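Local coordinates for protein E3 ubiquitin ligase RavN (Legionella pneumophila, PDB 5MIY) that acts as an E3 ubiquitin ligase, an effector of Legionella pneumophila that probably directs the attachment of ubiquitin to proteins of its host, at residues 26-30 with 58-64; 31-36 with 86-92; 70-76 with 94-98. All coordinates share one frame; numbering follows the deposited sequence.

Contact 1: 26-30 with 58-64; sequences VYLVK and KYWPIPA. With SO4 (sulfate ion), chain F; EDO (1,2-ethanediol), chain H.
L28 and W60 form an antiparallel hydrogen-bonded pair, L28 N to W60 O and W60 N to L28 O both measuring 2.8 Å, where strands 26-30 and 58-61 run at 139° to each other. Beyond it Y27 faces P61 in a non-hydrogen-bonded pair, a place where proline's missing N-H costs this partnership nothing, and I62 N then donates to V26 O at 3.2 Å. The indole of W60 lies along the other strand: its CE3 edge comes within 3.4 Å of L28 O, and CZ3 meets K30 CB at 3.8 Å. A broad ring suits this span, and its NE1 is satisfied by T103 O. On the opposite face Y27 and Y59 both hold CG between the backbone N and the carbonyl carbon (chi1 53° and 67°), which brings Y27 CD1 to 3.7 Å from Y59 CB, the rings oblique to each other. Y27 OH binds D51. At one end water 2 joins K30 N to K58 O; at the other, V26 CG2 packs 4.0 Å from A64 CA, a branched residue against a small one. Strand 25-32 is flanked here by 58-61 and by 35-41, strand 106-107 follows beyond 58-61, and L28 and I62 lean on V92 and F96 of helix 89-96.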
loop_
_atom_site.group_PDB
_atom_site.type_symbol
_atom_site.label_atom_id
_atom_site.label_comp_id
_atom_site.label_asym_id
_atom_site.label_seq_id
_atom_site.Cartn_x
_atom_site.Cartn_y
_atom_site.Cartn_z
ATOM N N VAL A 26 1.964 -4.420 -1.708
ATOM C CA VAL A 26 0.580 -4.053 -1.969
ATOM C C VAL A 26 -0.242 -4.307 -0.711
ATOM O O VAL A 26 -0.054 -5.320 -0.027
ATOM C CB VAL A 26 0.005 -4.833 -3.176
ATOM C CG1 VAL A 26 -1.397 -4.364 -3.473
ATOM C CG2 VAL A 26 0.901 -4.635 -4.403
ATOM N N TYR A 27 -1.144 -3.378 -0.405
ATOM C CA TYR A 27 -2.011 -3.494 0.760
ATOM C C TYR A 27 -3.217 -2.584 0.575
ATOM O O TYR A 27 -3.223 -1.695 -0.282
ATOM C CB TYR A 27 -1.271 -3.154 2.066
ATOM C CG TYR A 27 -0.547 -1.807 2.089
ATOM C CD1 TYR A 27 -1.207 -0.634 2.452
ATOM C CD2 TYR A 27 0.806 -1.718 1.760
ATOM C CE1 TYR A 27 -0.543 0.596 2.479
ATOM C CE2 TYR A 27 1.481 -0.495 1.793
ATOM C CZ TYR A 27 0.805 0.658 2.139
ATOM O OH TYR A 27 1.490 1.864 2.155
ATOM N N LEU A 28 -4.234 -2.825 1.402
ATOM C CA LEU A 28 -5.450 -2.028 1.449
ATOM C C LEU A 28 -5.457 -1.150 2.696
ATOM O O LEU A 28 -5.046 -1.587 3.775
ATOM C CB LEU A 28 -6.683 -2.940 1.461
ATOM C CG LEU A 28 -8.002 -2.376 0.955
ATOM C CD1 LEU A 28 -7.991 -2.356 -0.567
ATOM C CD2 LEU A 28 -9.171 -3.223 1.484
ATOM N N VAL A 29 -5.921 0.091 2.548
ATOM C CA VAL A 29 -6.215 0.930 3.701
ATOM C C VAL A 29 -7.668 1.383 3.608
ATOM O O VAL A 29 -8.275 1.401 2.534
ATOM C CB VAL A 29 -5.267 2.147 3.829
ATOM C CG1 VAL A 29 -3.804 1.689 3.917
ATOM C CG2 VAL A 29 -5.473 3.127 2.682
ATOM N N LYS A 30 -8.227 1.728 4.766
ATOM C CA LYS A 30 -9.596 2.217 4.881
ATOM C C LYS A 30 -9.566 3.739 4.949
ATOM O O LYS A 30 -8.857 4.305 5.783
ATOM C CB LYS A 30 -10.263 1.640 6.135
ATOM C CG LYS A 30 -11.763 1.919 6.288
ATOM C CD LYS A 30 -12.359 1.045 7.398
ATOM C CE LYS A 30 -13.875 1.178 7.503
ATOM N NZ LYS A 30 -14.453 0.149 8.413
ATOM N N LYS A 58 -3.257 1.459 9.931
ATOM C CA LYS A 58 -3.724 0.088 9.802
ATOM C C LYS A 58 -3.863 -0.253 8.327
ATOM O O LYS A 58 -4.258 0.596 7.522
ATOM C CB LYS A 58 -5.068 -0.103 10.518
ATOM C CG LYS A 58 -5.053 0.297 11.990
ATOM C CD LYS A 58 -6.289 -0.216 12.718
ATOM C CE LYS A 58 -6.183 0.012 14.226
ATOM N NZ LYS A 58 -4.936 -0.566 14.813
ATOM N N TYR A 59 -3.533 -1.493 7.970
ATOM C CA TYR A 59 -3.628 -1.925 6.583
ATOM C C TYR A 59 -3.943 -3.413 6.532
ATOM O O TYR A 59 -3.722 -4.151 7.497
ATOM C CB TYR A 59 -2.334 -1.633 5.806
ATOM C CG TYR A 59 -1.149 -2.444 6.279
ATOM C CD1 TYR A 59 -0.337 -1.984 7.312
ATOM C CD2 TYR A 59 -0.832 -3.664 5.693
ATOM C CE1 TYR A 59 0.733 -2.714 7.755
ATOM C CE2 TYR A 59 0.255 -4.403 6.130
ATOM C CZ TYR A 59 1.033 -3.918 7.164
ATOM O OH TYR A 59 2.121 -4.634 7.614
ATOM N N TRP A 60 -4.445 -3.849 5.377
ATOM C CA TRP A 60 -4.711 -5.253 5.108
ATOM C C TRP A 60 -3.779 -5.692 3.986
ATOM O O TRP A 60 -3.878 -5.158 2.871
ATOM C CB TRP A 60 -6.179 -5.475 4.710
ATOM C CG TRP A 60 -7.176 -5.223 5.835
ATOM C CD1 TRP A 60 -7.690 -6.145 6.700
ATOM C CD2 TRP A 60 -7.759 -3.962 6.202
ATOM N NE1 TRP A 60 -8.563 -5.540 7.577
ATOM C CE2 TRP A 60 -8.619 -4.200 7.296
ATOM C CE3 TRP A 60 -7.634 -2.657 5.714
ATOM C CZ2 TRP A 60 -9.347 -3.180 7.911
ATOM C CZ3 TRP A 60 -8.358 -1.648 6.320
ATOM C CH2 TRP A 60 -9.211 -1.916 7.409
ATOM N N PRO A 61 -2.852 -6.618 4.222
ATOM C CA PRO A 61 -1.949 -7.046 3.148
ATOM C C PRO A 61 -2.685 -7.782 2.039
ATOM O O PRO A 61 -3.641 -8.521 2.279
ATOM C CB PRO A 61 -0.957 -7.974 3.863
ATOM C CG PRO A 61 -1.642 -8.381 5.124
ATOM C CD PRO A 61 -2.516 -7.236 5.515
ATOM N N ILE A 62 -2.213 -7.564 0.813
ATOM C CA ILE A 62 -2.740 -8.164 -0.415
ATOM C C ILE A 62 -1.534 -8.694 -1.185
ATOM O O ILE A 62 -0.543 -7.959 -1.347
ATOM C CB ILE A 62 -3.511 -7.129 -1.255
ATOM C CG1 ILE A 62 -4.624 -6.461 -0.442
ATOM C CG2 ILE A 62 -4.010 -7.731 -2.567
ATOM C CD1 ILE A 62 -5.898 -7.274 -0.329
ATOM N N PRO A 63 -1.541 -9.941 -1.655
ATOM C CA PRO A 63 -0.421 -10.408 -2.484
ATOM C C PRO A 63 -0.348 -9.600 -3.771
ATOM O O PRO A 63 -1.369 -9.314 -4.398
ATOM C CB PRO A 63 -0.764 -11.882 -2.752
ATOM C CG PRO A 63 -1.777 -12.258 -1.676
ATOM C CD PRO A 63 -2.547 -10.996 -1.422
ATOM N N ALA A 64 0.875 -9.208 -4.152
ATOM C CA ALA A 64 1.057 -8.499 -5.418
ATOM C C ALA A 64 0.435 -9.267 -6.577
ATOM O O ALA A 64 -0.140 -8.670 -7.495
ATOM C CB ALA A 64 2.546 -8.258 -5.690
HETATM S S SO4 F . -5.958 4.367 11.039
HETATM O O1 SO4 F . -4.656 5.019 11.107
HETATM O O2 SO4 F . -6.980 5.366 10.731
HETATM O O3 SO4 F . -6.261 3.748 12.329
HETATM O O4 SO4 F . -5.947 3.345 9.995
HETATM C C1 EDO H . 3.788 -11.055 -2.379
HETATM O O1 EDO H . 3.313 -9.705 -2.379
HETATM C C2 EDO H . 4.074 -11.491 -0.952
HETATM O O2 EDO H . 2.954 -11.129 -0.136
HETATM O O HOH W 1 2.037 -7.399 -1.151
HETATM O O HOH W 2 -6.739 1.766 7.187
#

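Contact 2: 31-36 with 86-92; sequences IGDNKF and PISKDQV
I31 touches P86 through the tip of its side chain, CD1 lying 3.9 Å from P86 CB, an apolar meeting at the edge of the hairpin, beside the residues that lead into helix 89-96. I31 and G32 together face K35, a classic beta bulge, and G32 then opens a type II turn that ends at K35; the side chain of K35 lies close to G32, and glycine, with its fully extended backbone (phi 178°), fits beside it. N34 takes the third place of the turn with positive phi, a conformation asparagine tolerates well. Its CG is anti to the backbone N (chi1 -161°), and the amide is carried to the start of the helix, where OD1 accepts from K89 N at 2.9 Å. The donor stands well above the amide's carbonyl plane, so the bond does not lie on a lone pair of OD1. The ND2 branch meanwhile rests against S88 CB at 3.6 Å. K35 lays its aliphatic part beside the proline ring, CE being 3.8 Å from P86 CG. F36 makes a single antiparallel bridge with I87: F36 N donates to I87 O at 2.9 Å and I87 N to F36 O at 2.7 Å. The phenyl ring turns its edge to I87 O, with CE1 3.8 Å from K89 CB, while V92 CG2 packs on F36 CB; the lysine meets the ring with the root of its side chain, while K89 NZ forms a salt bridge with D101. S88 and Q91 exchange bonds between side chain and backbone, S88 N to Q91 OE1 and Q91 N to S88 OG, the capping box of a helix N-terminus, here docked beside a bulged beta hairpin.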
loop_
_atom_site.group_PDB
_atom_site.type_symbol
_atom_site.label_atom_id
_atom_site.label_comp_id
_atom_site.label_asym_id
_atom_site.label_seq_id
_atom_site.Cartn_x
_atom_site.Cartn_y
_atom_site.Cartn_z
ATOM N N ILE A 31 -10.315 4.399 4.067
ATOM C CA ILE A 31 -10.357 5.858 4.039
ATOM C C ILE A 31 -11.728 6.410 4.386
ATOM O O ILE A 31 -11.911 7.633 4.382
ATOM C CB ILE A 31 -9.888 6.417 2.680
ATOM C CG1 ILE A 31 -10.915 6.109 1.591
ATOM C CG2 ILE A 31 -8.511 5.865 2.311
ATOM C CD1 ILE A 31 -10.691 6.901 0.326
ATOM N N GLY A 32 -12.691 5.553 4.694
ATOM C CA GLY A 32 -14.022 5.988 5.074
ATOM C C GLY A 32 -14.881 4.768 5.309
ATOM O O GLY A 32 -14.421 3.626 5.199
ATOM N N ASP A 33 -16.144 5.015 5.642
ATOM C CA ASP A 33 -17.067 3.902 5.798
ATOM C C ASP A 33 -17.356 3.288 4.435
ATOM O O ASP A 33 -17.703 3.998 3.485
ATOM C CB ASP A 33 -18.362 4.352 6.464
ATOM C CG ASP A 33 -19.242 3.181 6.844
ATOM O OD1 ASP A 33 -18.816 2.376 7.701
ATOM O OD2 ASP A 33 -20.346 3.051 6.273
ATOM N N ASN A 34 -17.191 1.966 4.338
ATOM C CA ASN A 34 -17.357 1.225 3.082
ATOM C C ASN A 34 -16.494 1.802 1.956
ATOM O O ASN A 34 -16.828 1.682 0.774
ATOM C CB ASN A 34 -18.832 1.175 2.665
ATOM C CG ASN A 34 -19.121 0.071 1.659
ATOM O OD1 ASN A 34 -18.661 -1.062 1.810
ATOM N ND2 ASN A 34 -19.881 0.400 0.621
ATOM N N LYS A 35 -15.366 2.424 2.304
ATOM C CA LYS A 35 -14.472 3.039 1.325
ATOM C C LYS A 35 -13.042 2.605 1.619
ATOM O O LYS A 35 -12.470 2.987 2.645
ATOM C CB LYS A 35 -14.595 4.564 1.339
ATOM C CG LYS A 35 -15.957 5.076 0.888
ATOM C CD LYS A 35 -16.015 6.597 0.877
ATOM C CE LYS A 35 -14.928 7.192 -0.001
ATOM N NZ LYS A 35 -14.936 8.683 0.046
ATOM N N PHE A 36 -12.464 1.817 0.717
ATOM C CA PHE A 36 -11.114 1.300 0.872
ATOM C C PHE A 36 -10.280 1.665 -0.349
ATOM O O PHE A 36 -10.808 1.857 -1.447
ATOM C CB PHE A 36 -11.127 -0.221 1.078
ATOM C CG PHE A 36 -11.937 -0.662 2.267
ATOM C CD1 PHE A 36 -13.303 -0.872 2.156
ATOM C CD2 PHE A 36 -11.335 -0.848 3.500
ATOM C CE1 PHE A 36 -14.050 -1.268 3.250
ATOM C CE2 PHE A 36 -12.076 -1.241 4.601
ATOM C CZ PHE A 36 -13.438 -1.450 4.474
ATOM N N PRO A 86 -11.552 5.046 -4.490
ATOM C CA PRO A 86 -11.858 4.019 -3.490
ATOM C C PRO A 86 -12.762 2.928 -4.045
ATOM O O PRO A 86 -13.425 3.088 -5.071
ATOM C CB PRO A 86 -12.569 4.805 -2.382
ATOM C CG PRO A 86 -13.188 5.964 -3.091
ATOM C CD PRO A 86 -12.263 6.311 -4.228
ATOM N N ILE A 87 -12.774 1.798 -3.341
ATOM C CA ILE A 87 -13.655 0.686 -3.670
ATOM C C ILE A 87 -14.402 0.244 -2.419
ATOM O O ILE A 87 -13.913 0.376 -1.293
ATOM C CB ILE A 87 -12.893 -0.502 -4.303
ATOM C CG1 ILE A 87 -11.953 -1.156 -3.292
ATOM C CG2 ILE A 87 -12.119 -0.052 -5.536
ATOM C CD1 ILE A 87 -11.235 -2.365 -3.850
ATOM N N SER A 88 -15.604 -0.286 -2.632
ATOM C CA SER A 88 -16.478 -0.708 -1.551
ATOM C C SER A 88 -15.986 -2.009 -0.926
ATOM O O SER A 88 -15.178 -2.741 -1.505
ATOM C CB SER A 88 -17.899 -0.911 -2.070
ATOM O OG SER A 88 -17.984 -2.144 -2.769
ATOM N N LYS A 89 -16.513 -2.305 0.267
ATOM C CA LYS A 89 -16.191 -3.565 0.930
ATOM C C LYS A 89 -16.593 -4.757 0.069
ATOM O O LYS A 89 -15.876 -5.764 0.017
ATOM C CB LYS A 89 -16.882 -3.634 2.294
ATOM C CG LYS A 89 -16.847 -5.006 2.952
ATOM C CD LYS A 89 -17.366 -4.949 4.383
ATOM C CE LYS A 89 -18.773 -4.376 4.443
ATOM N NZ LYS A 89 -19.199 -4.085 5.844
ATOM N N ASP A 90 -17.742 -4.664 -0.607
ATOM C CA ASP A 90 -18.163 -5.734 -1.504
ATOM C C ASP A 90 -17.158 -5.917 -2.630
ATOM O O ASP A 90 -16.739 -7.042 -2.931
ATOM C CB ASP A 90 -19.555 -5.435 -2.068
ATOM C CG ASP A 90 -20.669 -5.797 -1.102
ATOM O OD1 ASP A 90 -20.489 -6.750 -0.312
ATOM O OD2 ASP A 90 -21.725 -5.126 -1.135
ATOM N N GLN A 91 -16.749 -4.810 -3.257
ATOM C CA GLN A 91 -15.725 -4.880 -4.294
ATOM C C GLN A 91 -14.422 -5.455 -3.750
ATOM O O GLN A 91 -13.749 -6.235 -4.437
ATOM C CB GLN A 91 -15.500 -3.496 -4.903
ATOM C CG GLN A 91 -16.654 -3.027 -5.783
ATOM C CD GLN A 91 -16.583 -1.546 -6.103
ATOM O OE1 GLN A 91 -16.017 -0.761 -5.342
ATOM N NE2 GLN A 91 -17.165 -1.155 -7.234
ATOM N N VAL A 92 -14.050 -5.091 -2.515
ATOM C CA VAL A 92 -12.854 -5.672 -1.908
ATOM C C VAL A 92 -12.994 -7.185 -1.813
ATOM O O VAL A 92 -12.061 -7.935 -2.128
ATOM C CB VAL A 92 -12.580 -5.051 -0.523
ATOM C CG1 VAL A 92 -11.488 -5.828 0.185
ATOM C CG2 VAL A 92 -12.202 -3.587 -0.644
#

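Contact 3: 70-76 with 94-98; sequences HSSNKLL and ELFAV. With SO4 (sulfate ion), chain E.
H70 and L95 meet where a type I turn (H70 to N73), continued by an Asx turn at N73, lies against the C-terminal end of helix 89-96. The tight part is apolar. L95 gives up more surface than any other residue of the contact: its CD1 branch reaches L75 CD2 and L76 CD2, both at 4.2 Å, while its CD2 branch sits over one face of the imidazole in a CH-pi contact, 4.2 Å from the ring centroid. Deeper still, L76 CD1 approaches F96 CZ at 3.7 Å, the two side chains coming from opposite directions, and F96 also touches I62. Leucine's forked end suits this position, since its two methyl branches can serve a leucine pair on one side and a ring on the other. The other side of the contact is polar and more open, with a bound sulfate, and it is built on the same imidazole. H70 NE2 gives a weak bond to L95 O, 2.8 Å long but bent to 126°, using a carbonyl near the helix end whose partial negative charge would favour a donor. With CG anti to its carbonyl carbon (chi1 -72°), the ring also turns ND1 to the sulfate, probably from the crystallisation liquor. N73 has its amide orientation set by L75 N, which donates to OD1 at 2.9 Å in the amide plane and on a lone pair. That turns ND2 toward the sulfate, with L95 CD2 3.6 Å from it. One sulfate oxygen, O2, receives both H70 ND1 and N73 ND2, and the amide's bond to it is nearly straight at 173°.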
loop_
_atom_site.group_PDB
_atom_site.type_symbol
_atom_site.label_atom_id
_atom_site.label_comp_id
_atom_site.label_asym_id
_atom_site.label_seq_id
_atom_site.Cartn_x
_atom_site.Cartn_y
_atom_site.Cartn_z
ATOM N N HIS A 70 -5.524 -8.775 -11.760
ATOM C CA HIS A 70 -6.663 -7.917 -12.058
ATOM C C HIS A 70 -6.256 -6.689 -12.864
ATOM O O HIS A 70 -6.955 -5.672 -12.826
ATOM C CB HIS A 70 -7.356 -7.478 -10.766
ATOM C CG HIS A 70 -8.125 -8.569 -10.083
ATOM N ND1 HIS A 70 -9.226 -9.173 -10.650
ATOM C CD2 HIS A 70 -7.957 -9.152 -8.873
ATOM C CE1 HIS A 70 -9.700 -10.087 -9.822
ATOM N NE2 HIS A 70 -8.948 -10.093 -8.735
ATOM N N SER A 71 -5.139 -6.765 -13.597
ATOM C CA SER A 71 -4.557 -5.576 -14.212
ATOM C C SER A 71 -5.405 -5.011 -15.348
ATOM O O SER A 71 -5.203 -3.856 -15.737
ATOM C CB SER A 71 -3.149 -5.883 -14.721
ATOM O OG SER A 71 -3.146 -6.989 -15.603
ATOM N N SER A 72 -6.344 -5.787 -15.885
ATOM C CA SER A 72 -7.255 -5.305 -16.913
ATOM C C SER A 72 -8.604 -4.870 -16.354
ATOM O O SER A 72 -9.481 -4.475 -17.130
ATOM C CB SER A 72 -7.467 -6.388 -17.973
ATOM O OG SER A 72 -7.885 -7.595 -17.363
ATOM N N ASN A 73 -8.799 -4.944 -15.040
ATOM C CA ASN A 73 -10.068 -4.562 -14.432
ATOM C C ASN A 73 -10.150 -3.042 -14.349
ATOM O O ASN A 73 -9.303 -2.403 -13.715
ATOM C CB ASN A 73 -10.204 -5.194 -13.050
ATOM C CG ASN A 73 -11.625 -5.138 -12.523
ATOM O OD1 ASN A 73 -12.204 -4.062 -12.381
ATOM N ND2 ASN A 73 -12.194 -6.303 -12.231
ATOM N N LYS A 74 -11.176 -2.466 -14.984
ATOM C CA LYS A 74 -11.292 -1.014 -15.069
ATOM C C LYS A 74 -11.546 -0.373 -13.707
ATOM O O LYS A 74 -11.394 0.846 -13.565
ATOM C CB LYS A 74 -12.403 -0.640 -16.059
ATOM C CG LYS A 74 -12.590 0.862 -16.294
ATOM C CD LYS A 74 -13.713 1.158 -17.283
ATOM C CE LYS A 74 -15.007 1.542 -16.569
ATOM N NZ LYS A 74 -15.779 0.350 -16.097
ATOM N N LEU A 75 -11.913 -1.162 -12.698
ATOM C CA LEU A 75 -12.041 -0.612 -11.354
ATOM C C LEU A 75 -10.684 -0.211 -10.791
ATOM O O LEU A 75 -10.550 0.850 -10.170
ATOM C CB LEU A 75 -12.717 -1.628 -10.438
ATOM C CG LEU A 75 -13.438 -1.099 -9.203
ATOM C CD1 LEU A 75 -14.097 0.250 -9.471
ATOM C CD2 LEU A 75 -14.463 -2.126 -8.760
ATOM N N LEU A 76 -9.665 -1.040 -11.011
ATOM C CA LEU A 76 -8.359 -0.842 -10.397
ATOM C C LEU A 76 -7.373 -0.114 -11.301
ATOM O O LEU A 76 -6.477 0.574 -10.795
ATOM C CB LEU A 76 -7.771 -2.196 -9.985
ATOM C CG LEU A 76 -8.613 -2.996 -8.986
ATOM C CD1 LEU A 76 -8.110 -4.429 -8.849
ATOM C CD2 LEU A 76 -8.618 -2.295 -7.636
ATOM N N GLU A 94 -14.916 -9.136 -3.649
ATOM C CA GLU A 94 -14.982 -9.755 -4.972
ATOM C C GLU A 94 -13.608 -9.805 -5.628
ATOM O O GLU A 94 -13.254 -10.800 -6.271
ATOM C CB GLU A 94 -15.967 -8.994 -5.860
ATOM C CG GLU A 94 -17.420 -9.124 -5.427
ATOM C CD GLU A 94 -18.274 -7.949 -5.876
ATOM O OE1 GLU A 94 -19.353 -7.737 -5.280
ATOM O OE2 GLU A 94 -17.867 -7.238 -6.823
ATOM N N LEU A 95 -12.819 -8.742 -5.468
ATOM C CA LEU A 95 -11.533 -8.658 -6.148
ATOM C C LEU A 95 -10.436 -9.406 -5.395
ATOM O O LEU A 95 -9.606 -10.074 -6.020
ATOM C CB LEU A 95 -11.149 -7.191 -6.345
ATOM C CG LEU A 95 -12.083 -6.347 -7.218
ATOM C CD1 LEU A 95 -11.885 -4.856 -6.971
ATOM C CD2 LEU A 95 -11.893 -6.680 -8.695
ATOM N N PHE A 96 -10.417 -9.323 -4.060
ATOM C CA PHE A 96 -9.285 -9.822 -3.288
ATOM C C PHE A 96 -9.631 -10.896 -2.260
ATOM O O PHE A 96 -8.717 -11.412 -1.606
ATOM C CB PHE A 96 -8.572 -8.642 -2.597
ATOM C CG PHE A 96 -8.188 -7.538 -3.550
ATOM C CD1 PHE A 96 -7.166 -7.727 -4.476
ATOM C CD2 PHE A 96 -8.864 -6.327 -3.543
ATOM C CE1 PHE A 96 -6.817 -6.722 -5.370
ATOM C CE2 PHE A 96 -8.516 -5.313 -4.430
ATOM C CZ PHE A 96 -7.492 -5.514 -5.347
ATOM N N ALA A 97 -10.908 -11.260 -2.106
ATOM C CA ALA A 97 -11.324 -12.350 -1.213
ATOM C C ALA A 97 -10.980 -12.065 0.248
ATOM O O ALA A 97 -10.595 -12.963 1.001
ATOM C CB ALA A 97 -10.726 -13.691 -1.648
ATOM N N VAL A 98 -11.124 -10.806 0.655
ATOM C CA VAL A 98 -10.927 -10.394 2.041
ATOM C C VAL A 98 -12.105 -9.528 2.452
ATOM O O VAL A 98 -12.433 -8.556 1.761
ATOM C CB VAL A 98 -9.614 -9.608 2.242
ATOM C CG1 VAL A 98 -9.434 -9.267 3.719
ATOM C CG2 VAL A 98 -8.419 -10.387 1.717
HETATM S S SO4 E . -10.666 -9.007 -14.011
HETATM O O1 SO4 E . -11.324 -8.011 -14.854
HETATM O O2 SO4 E . -10.979 -8.737 -12.611
HETATM O O3 SO4 E . -9.221 -8.939 -14.217
HETATM O O4 SO4 E . -11.144 -10.342 -14.357
#

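The three contacts form a compact triangle, their centres about 12 to 13 Å apart, with contact 1 nearest the middle of the chain. Contacts 1 and 2 share strand 25-32 of the four-stranded antiparallel sheet; contacts 2 and 3 share helix 89-96. Along the chain contact 1 closes before contact 3 opens, whereas contact 2 has its segments alternating with those of both others. The junctions are mostly apolar: L28 reaches F36 and V92, I62 meets F96, and I87 meets L75 and L95. Helix 89-96 is thereby held between the sheet and the loop 70-76, so that parts of the chain far apart in sequence pack together around this helix.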